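CurH (Lyngbya majuscula, PDB 3KG7) probably catalyses the dehydration of beta-hydroxyacyl intermediates as the dehydratase domain of a module in curacin polyketide biosynthesis. Local coordinates at residues T152-L162 with L215-W226. Sequence-based numbering, arbitrary orientation.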
loop_
_atom_site.group_PDB
_atom_site.type_symbol
_atom_site.label_atom_id
_atom_site.label_comp_id
_atom_site.label_asym_id
_atom_site.label_seq_id
_atom_site.Cartn_x
_atom_site.Cartn_y
_atom_site.Cartn_z
ATOM N N THR C 152 21.001 -23.550 33.742
ATOM C CA THR C 152 19.845 -23.653 34.631
ATOM C C THR C 152 18.618 -22.996 33.998
ATOM O O THR C 152 17.501 -23.504 34.132
ATOM C CB THR C 152 20.126 -23.022 36.013
ATOM O OG1 THR C 152 21.533 -23.051 36.283
ATOM C CG2 THR C 152 19.392 -23.786 37.112
ATOM N N LEU C 153 18.844 -21.883 33.298
ATOM C CA LEU C 153 17.783 -21.157 32.607
ATOM C C LEU C 153 17.326 -21.888 31.346
ATOM O O LEU C 153 16.124 -21.953 31.062
ATOM C CB LEU C 153 18.243 -19.738 32.229
ATOM C CG LEU C 153 18.619 -18.712 33.305
ATOM C CD1 LEU C 153 19.255 -17.494 32.653
ATOM C CD2 LEU C 153 17.410 -18.298 34.129
ATOM N N THR C 154 18.288 -22.419 30.589
ATOM C CA THR C 154 18.004 -23.137 29.338
ATOM C C THR C 154 17.065 -24.312 29.603
ATOM O O THR C 154 16.185 -24.610 28.795
ATOM C CB THR C 154 19.299 -23.659 28.643
ATOM O OG1 THR C 154 20.339 -22.671 28.732
ATOM C CG2 THR C 154 19.036 -23.971 27.163
ATOM N N GLU C 155 17.255 -24.961 30.745
ATOM C CA GLU C 155 16.417 -26.088 31.136
ATOM C C GLU C 155 14.990 -25.648 31.450
ATOM O O GLU C 155 14.035 -26.332 31.084
ATOM C CB GLU C 155 17.045 -26.850 32.305
ATOM C CG GLU C 155 18.160 -27.806 31.866
ATOM C CD GLU C 155 19.095 -28.185 33.013
ATOM O OE1 GLU C 155 19.768 -27.276 33.560
ATOM O OE2 GLU C 155 19.172 -29.390 33.358
ATOM N N ILE C 156 14.849 -24.498 32.106
ATOM C CA ILE C 156 13.530 -23.956 32.417
ATOM C C ILE C 156 12.749 -23.685 31.132
ATOM O O ILE C 156 11.581 -24.067 31.019
ATOM C CB ILE C 156 13.630 -22.706 33.326
ATOM C CG1 ILE C 156 13.579 -23.138 34.797
ATOM C CG2 ILE C 156 12.521 -21.683 33.013
ATOM C CD1 ILE C 156 13.851 -22.018 35.785
ATOM N N TYR C 157 13.408 -23.053 30.163
ATOM C CA TYR C 157 12.795 -22.777 28.869
ATOM C C TYR C 157 12.422 -24.065 28.154
ATOM O O TYR C 157 11.308 -24.195 27.647
ATOM C CB TYR C 157 13.732 -21.955 27.994
ATOM C CG TYR C 157 14.203 -20.670 28.628
ATOM C CD1 TYR C 157 13.347 -19.908 29.483
ATOM C CD2 TYR C 157 15.493 -20.193 28.360
ATOM C CE1 TYR C 157 13.783 -18.714 30.068
ATOM C CE2 TYR C 157 15.935 -18.993 28.927
ATOM C CZ TYR C 157 15.075 -18.264 29.786
ATOM O OH TYR C 157 15.519 -17.092 30.350
ATOM N N ALA C 158 13.354 -25.016 28.127
ATOM C CA ALA C 158 13.112 -26.322 27.518
ATOM C C ALA C 158 11.918 -27.016 28.163
ATOM O O ALA C 158 11.211 -27.785 27.505
ATOM C CB ALA C 158 14.352 -27.194 27.607
ATOM N N SER C 159 11.696 -26.713 29.443
ATOM C CA SER C 159 10.609 -27.294 30.228
ATOM C C SER C 159 9.243 -26.730 29.858
ATOM O O SER C 159 8.206 -27.331 30.170
ATOM C CB SER C 159 10.871 -27.073 31.714
ATOM O OG SER C 159 12.000 -27.822 32.148
ATOM N N ILE C 160 9.248 -25.576 29.202
ATOM C CA ILE C 160 8.026 -25.000 28.673
ATOM C C ILE C 160 8.065 -25.007 27.141
ATOM O O ILE C 160 7.420 -24.188 26.481
ATOM C CB ILE C 160 7.763 -23.602 29.264
ATOM C CG1 ILE C 160 9.017 -22.716 29.140
ATOM C CG2 ILE C 160 7.340 -23.756 30.751
ATOM C CD1 ILE C 160 8.764 -21.215 29.225
ATOM N N SER C 161 8.822 -25.963 26.597
ATOM C CA SER C 161 8.982 -26.177 25.143
ATOM C C SER C 161 9.552 -24.987 24.374
ATOM O O SER C 161 9.178 -24.746 23.226
ATOM C CB SER C 161 7.669 -26.647 24.494
ATOM O OG SER C 161 7.512 -28.049 24.599
ATOM N N LEU C 162 10.462 -24.253 25.010
ATOM C CA LEU C 162 11.117 -23.096 24.393
ATOM C C LEU C 162 12.618 -23.351 24.263
ATOM O O LEU C 162 13.266 -23.765 25.230
ATOM C CB LEU C 162 10.855 -21.820 25.207
ATOM C CG LEU C 162 11.594 -20.502 24.876
ATOM C CD1 LEU C 162 11.317 -19.977 23.444
ATOM C CD2 LEU C 162 11.276 -19.400 25.906
ATOM N N LEU C 215 11.534 -17.130 38.440
ATOM C CA LEU C 215 11.471 -17.880 37.181
ATOM C C LEU C 215 11.454 -19.405 37.386
ATOM O O LEU C 215 11.029 -20.151 36.505
ATOM C CB LEU C 215 12.607 -17.461 36.236
ATOM C CG LEU C 215 12.393 -17.711 34.736
ATOM C CD1 LEU C 215 11.695 -16.520 34.067
ATOM C CD2 LEU C 215 13.713 -18.016 34.046
ATOM N N PHE C 216 11.905 -19.858 38.552
ATOM C CA PHE C 216 11.856 -21.280 38.911
ATOM C C PHE C 216 10.450 -21.706 39.349
ATOM O O PHE C 216 10.221 -22.872 39.680
ATOM C CB PHE C 216 12.880 -21.593 40.014
ATOM C CG PHE C 216 14.314 -21.404 39.585
ATOM C CD1 PHE C 216 14.934 -20.160 39.691
ATOM C CD2 PHE C 216 15.045 -22.472 39.072
ATOM C CE1 PHE C 216 16.258 -19.981 39.289
ATOM C CE2 PHE C 216 16.372 -22.304 38.669
ATOM C CZ PHE C 216 16.978 -21.055 38.778
ATOM N N ASP C 217 9.519 -20.752 39.332
ATOM C CA ASP C 217 8.163 -20.937 39.843
ATOM C C ASP C 217 7.194 -21.276 38.714
ATOM O O ASP C 217 6.232 -22.025 38.917
ATOM C CB ASP C 217 7.706 -19.658 40.553
ATOM C CG ASP C 217 6.890 -19.927 41.804
ATOM O OD1 ASP C 217 6.062 -20.863 41.807
ATOM O OD2 ASP C 217 7.071 -19.176 42.785
ATOM N N PHE C 218 7.455 -20.704 37.538
ATOM C CA PHE C 218 6.674 -20.935 36.319
ATOM C C PHE C 218 6.528 -22.444 36.062
ATOM O O PHE C 218 7.370 -23.041 35.381
ATOM C CB PHE C 218 7.363 -20.266 35.112
ATOM C CG PHE C 218 7.360 -18.745 35.139
ATOM C CD1 PHE C 218 6.842 -18.022 34.064
ATOM C CD2 PHE C 218 7.900 -18.035 36.214
ATOM C CE1 PHE C 218 6.846 -16.623 34.071
ATOM C CE2 PHE C 218 7.903 -16.631 36.225
ATOM C CZ PHE C 218 7.375 -15.930 35.154
ATOM N N SER C 219 5.468 -23.048 36.608
ATOM C CA SER C 219 5.303 -24.516 36.623
ATOM C C SER C 219 5.813 -25.185 35.344
ATOM O O SER C 219 5.276 -24.971 34.250
ATOM C CB SER C 219 3.851 -24.920 36.915
ATOM O OG SER C 219 3.033 -24.777 35.765
ATOM N N SER C 220 6.858 -25.993 35.506
ATOM C CA SER C 220 7.610 -26.534 34.380
ATOM C C SER C 220 7.060 -27.859 33.862
ATOM O O SER C 220 6.903 -28.033 32.654
ATOM C CB SER C 220 9.086 -26.690 34.764
ATOM O OG SER C 220 9.240 -27.509 35.910
ATOM N N ASP C 221 6.743 -28.763 34.788
ATOM C CA ASP C 221 6.520 -30.188 34.498
ATOM C C ASP C 221 5.336 -30.547 33.582
ATOM O O ASP C 221 4.926 -31.710 33.528
ATOM C CB ASP C 221 6.428 -30.978 35.815
ATOM C CG ASP C 221 7.701 -30.893 36.643
ATOM O OD1 ASP C 221 8.018 -29.795 37.154
ATOM O OD2 ASP C 221 8.377 -31.935 36.797
ATOM N N SER C 222 4.804 -29.570 32.855
ATOM C CA SER C 222 3.678 -29.811 31.952
ATOM C C SER C 222 4.076 -29.823 30.469
ATOM O O SER C 222 3.466 -30.528 29.662
ATOM C CB SER C 222 2.575 -28.783 32.204
ATOM O OG SER C 222 2.169 -28.814 33.562
ATOM N N GLY C 223 5.100 -29.039 30.129
ATOM C CA GLY C 223 5.569 -28.858 28.750
ATOM C C GLY C 223 4.903 -27.686 28.050
ATOM O O GLY C 223 5.380 -27.215 27.015
ATOM N N VAL C 224 3.798 -27.221 28.631
ATOM C CA VAL C 224 2.966 -26.156 28.074
ATOM C C VAL C 224 3.693 -24.814 28.104
ATOM O O VAL C 224 4.292 -24.450 29.115
ATOM C CB VAL C 224 1.612 -26.063 28.834
ATOM C CG1 VAL C 224 0.855 -24.776 28.497
ATOM C CG2 VAL C 224 0.749 -27.296 28.541
ATOM N N PHE C 225 3.625 -24.092 26.987
ATOM C CA PHE C 225 4.309 -22.803 26.801
ATOM C C PHE C 225 3.568 -21.629 27.442
ATOM O O PHE C 225 2.336 -21.618 27.509
ATOM C CB PHE C 225 4.498 -22.546 25.297
ATOM C CG PHE C 225 5.246 -21.284 24.964
ATOM C CD1 PHE C 225 6.549 -21.077 25.423
ATOM C CD2 PHE C 225 4.662 -20.317 24.141
ATOM C CE1 PHE C 225 7.246 -19.904 25.092
ATOM C CE2 PHE C 225 5.348 -19.148 23.800
ATOM C CZ PHE C 225 6.641 -18.939 24.276
ATOM N N TRP C 226 4.337 -20.650 27.918
ATOM C CA TRP C 226 3.807 -19.366 28.392
ATOM C C TRP C 226 3.937 -18.313 27.285
ATOM O O TRP C 226 5.012 -17.732 27.105
ATOM C CB TRP C 226 4.578 -18.880 29.625
ATOM C CG TRP C 226 4.223 -19.515 30.946
ATOM C CD1 TRP C 226 4.945 -20.464 31.616
ATOM C CD2 TRP C 226 3.090 -19.215 31.777
ATOM N NE1 TRP C 226 4.325 -20.788 32.802
ATOM C CE2 TRP C 226 3.187 -20.036 32.927
ATOM C CE3 TRP C 226 2.000 -18.344 31.658
ATOM C CZ2 TRP C 226 2.231 -20.010 33.954
ATOM C CZ3 TRP C 226 1.048 -18.317 32.685
ATOM C CH2 TRP C 226 1.172 -19.147 33.815
#
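Tyr-157 O takes two backbone hydrogen bonds, from Ile-160 N at 2.9 Å and Leu-162 N at 2.8 Å, which arrive from opposite faces of its carbonyl plane. They close the end of helix 150-159 as the chain turns into strand 162-164; the loop 215-226 packs against this turn. At this turn Ser-159 O receives a CA-H...O contact from Gly-223 CA (3.4 Å), and Ser-161 OG gives Gly-223 O only a weak hydrogen bond at 3.3 Å.

Apolar contacts extend along the helix. Ile-156 CD1 sits over one face of the Phe-216 ring, 3.9 Å from its centroid and 27° off the normal, a CH-pi geometry. Thr-152 CG2 meets the same ring at its edge, 3.7 Å from Phe-216 CE2. Deeper in, Leu-215 CD2 touches Leu-153 CD2 at 3.7 Å and also packs against Ile-156 CG2 and Tyr-157 CE1; the hydroxyl of Tyr-157 is hydrogen-bonded outside the contact, to Arg-210 O. With CG anti to the backbone N (chi1 -177°), Phe-225 turns its ring edge to Ile-160 O, while Ile-160 CG2 approaches Trp-226.

Ser-161, at a phi of 59°, is the C-prime residue of a Schellman motif, defined by Leu-162 N to Tyr-157 O and the weaker Ser-161 N to Ala-158 O, ending helix 150-159 beside the loop that enters strand 225-236 of the double hotdog fold.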